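Local atomic coordinates of periplasmic binding protein (Thermotoga lettingae TMO, PDB entry 4RY8), a protein that binds 5-methylthioribose between its two lobes, probably as the solute-binding component of a sugar transporter. Residues V227-V232 with V248-T253. Sequence-based numbering, arbitrary orientation.
Sequences VYSVDV and VATVGT. With SR1 (5-S-methyl-5-thio-alpha-D-ribofuranose), chain G.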
# COMPACT_ATOMS: atom_id res chain seq x y z
N VAL C 227 2.02 -17.67 -10.83
CA VAL C 227 1.28 -16.57 -11.42
C VAL C 227 0.60 -15.75 -10.36
O VAL C 227 -0.01 -16.29 -9.47
CB VAL C 227 0.23 -17.07 -12.44
CG1 VAL C 227 -0.42 -15.86 -13.15
CG2 VAL C 227 0.89 -18.01 -13.45
N TYR C 228 0.77 -14.43 -10.46
CA TYR C 228 0.22 -13.42 -9.56
C TYR C 228 -0.67 -12.53 -10.42
O TYR C 228 -0.25 -12.09 -11.50
CB TYR C 228 1.36 -12.60 -8.90
CG TYR C 228 2.27 -13.52 -8.07
CD1 TYR C 228 3.22 -14.34 -8.69
CD2 TYR C 228 2.13 -13.63 -6.69
CE1 TYR C 228 4.02 -15.20 -7.96
CE2 TYR C 228 2.93 -14.51 -5.97
CZ TYR C 228 3.86 -15.29 -6.60
OH TYR C 228 4.64 -16.15 -5.91
N SER C 229 -1.90 -12.28 -9.97
CA SER C 229 -2.83 -11.44 -10.73
C SER C 229 -3.58 -10.42 -9.86
O SER C 229 -3.36 -10.29 -8.66
CB SER C 229 -3.83 -12.32 -11.44
OG SER C 229 -4.66 -12.92 -10.43
N VAL C 230 -4.44 -9.69 -10.52
CA VAL C 230 -5.41 -8.88 -9.90
C VAL C 230 -6.79 -9.43 -10.29
O VAL C 230 -6.96 -10.03 -11.37
CB VAL C 230 -5.22 -7.43 -10.41
CG1 VAL C 230 -6.22 -6.48 -9.84
CG2 VAL C 230 -3.85 -6.95 -10.04
N ASP C 231 -7.77 -9.09 -9.46
CA ASP C 231 -9.19 -9.41 -9.66
C ASP C 231 -9.48 -10.81 -9.16
O ASP C 231 -8.62 -11.67 -9.12
CB ASP C 231 -9.74 -9.23 -11.09
CG ASP C 231 -9.47 -7.85 -11.65
OD1 ASP C 231 -9.68 -6.87 -10.91
OD2 ASP C 231 -9.02 -7.75 -12.83
N VAL C 232 -10.72 -10.99 -8.72
CA VAL C 232 -11.19 -12.31 -8.31
C VAL C 232 -12.65 -12.44 -8.77
O VAL C 232 -13.45 -11.47 -8.74
CB VAL C 232 -10.96 -12.52 -6.80
CG1 VAL C 232 -11.76 -11.51 -5.99
CG2 VAL C 232 -11.25 -13.96 -6.39
N VAL C 248 -1.06 -18.65 -8.01
CA VAL C 248 -0.87 -18.73 -6.53
C VAL C 248 -1.52 -17.63 -5.67
O VAL C 248 -1.85 -17.86 -4.51
CB VAL C 248 0.61 -18.95 -6.13
CG1 VAL C 248 1.12 -20.28 -6.69
CG2 VAL C 248 1.47 -17.84 -6.59
N ALA C 249 -1.73 -16.46 -6.24
CA ALA C 249 -2.36 -15.37 -5.54
C ALA C 249 -2.95 -14.34 -6.52
O ALA C 249 -2.46 -14.18 -7.65
CB ALA C 249 -1.35 -14.67 -4.63
N THR C 250 -4.02 -13.70 -6.05
CA THR C 250 -4.60 -12.53 -6.68
C THR C 250 -5.01 -11.54 -5.58
O THR C 250 -5.23 -11.88 -4.40
CB THR C 250 -5.83 -12.91 -7.59
OG1 THR C 250 -6.22 -11.83 -8.44
CG2 THR C 250 -7.04 -13.31 -6.76
N VAL C 251 -5.07 -10.29 -5.98
CA VAL C 251 -5.49 -9.21 -5.15
C VAL C 251 -6.71 -8.56 -5.80
O VAL C 251 -6.69 -8.17 -6.97
CB VAL C 251 -4.31 -8.23 -4.98
CG1 VAL C 251 -4.77 -6.87 -4.48
CG2 VAL C 251 -3.30 -8.89 -4.02
N GLY C 252 -7.79 -8.45 -5.04
CA GLY C 252 -8.99 -7.82 -5.61
C GLY C 252 -10.13 -7.47 -4.69
O GLY C 252 -9.99 -7.51 -3.46
N THR C 253 -11.26 -7.15 -5.32
CA THR C 253 -12.49 -6.70 -4.65
C THR C 253 -13.66 -7.49 -5.23
O THR C 253 -13.55 -8.11 -6.29
CB THR C 253 -12.85 -5.23 -4.99
OG1 THR C 253 -13.12 -5.13 -6.39
CG2 THR C 253 -11.75 -4.28 -4.62
CS SR1 G . -8.92 -3.08 -19.09
S SR1 G . -8.87 -2.33 -17.48
C5 SR1 G . -9.18 -3.87 -16.59
C4 SR1 G . -9.22 -3.64 -15.08
O4 SR1 G . -10.22 -2.70 -14.85
C1 SR1 G . -11.02 -3.04 -13.70
O1 SR1 G . -10.83 -2.04 -12.76
C2 SR1 G . -10.57 -4.38 -13.15
O2 SR1 G . -9.95 -4.39 -11.84
C3 SR1 G . -9.61 -4.85 -14.23
O3 SR1 G . -8.46 -5.44 -13.65
O HOH W 1 -10.34 -6.44 -8.39
O HOH W 2 -15.75 -9.52 -8.59
O HOH W 3 -12.56 -8.47 -8.94
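Two hydrogen bonds grip Thr-250 OG1: it receives one from Ser-229 OG at 2.8 Å and gives a very short one, 2.5 Å, to Asp-231 O, approaching above the carbonyl plane. With OG1 anti to the backbone N (chi1 -167°), the hydroxyl reaches across to the neighbouring strand, while CG2 packs against Val-232 CB. An alanine in place of Thr-250 would remove these contacts and would probably let the backbone at Asp-231, which carries the sugar-binding carboxylate, shift. Ser-229 OG also bonds Trp-247 NE1, so a polar chain runs along this buried face.

Parallel pairing supplies the frame: Val-248 N bonds Val-227 O, Ser-229 N bonds Ala-249 O, Val-251 N bonds Ser-229 O, and Asp-231 N closes the ladder on Val-251 O at 2.9 Å. The Tyr-228 ring receives Val-248 CG2 over one face, offset toward the rim, a CH-pi contact; the phenol OH bonds Asp-132.

Asp-231 also gives its carboxylate to the sugar: SR1 O2 donates to Asp-231 OD1 at 2.7 Å and SR1 O3 to Asp-231 OD2 at 2.5 Å. Asp-206 N also bonds OD2, which would probably help stabilise the charge. The strands frame a beta-alpha-beta unit around helix 234-240, and Asp-231 lines the 5-methylthioribose pocket of this periplasmic binding protein.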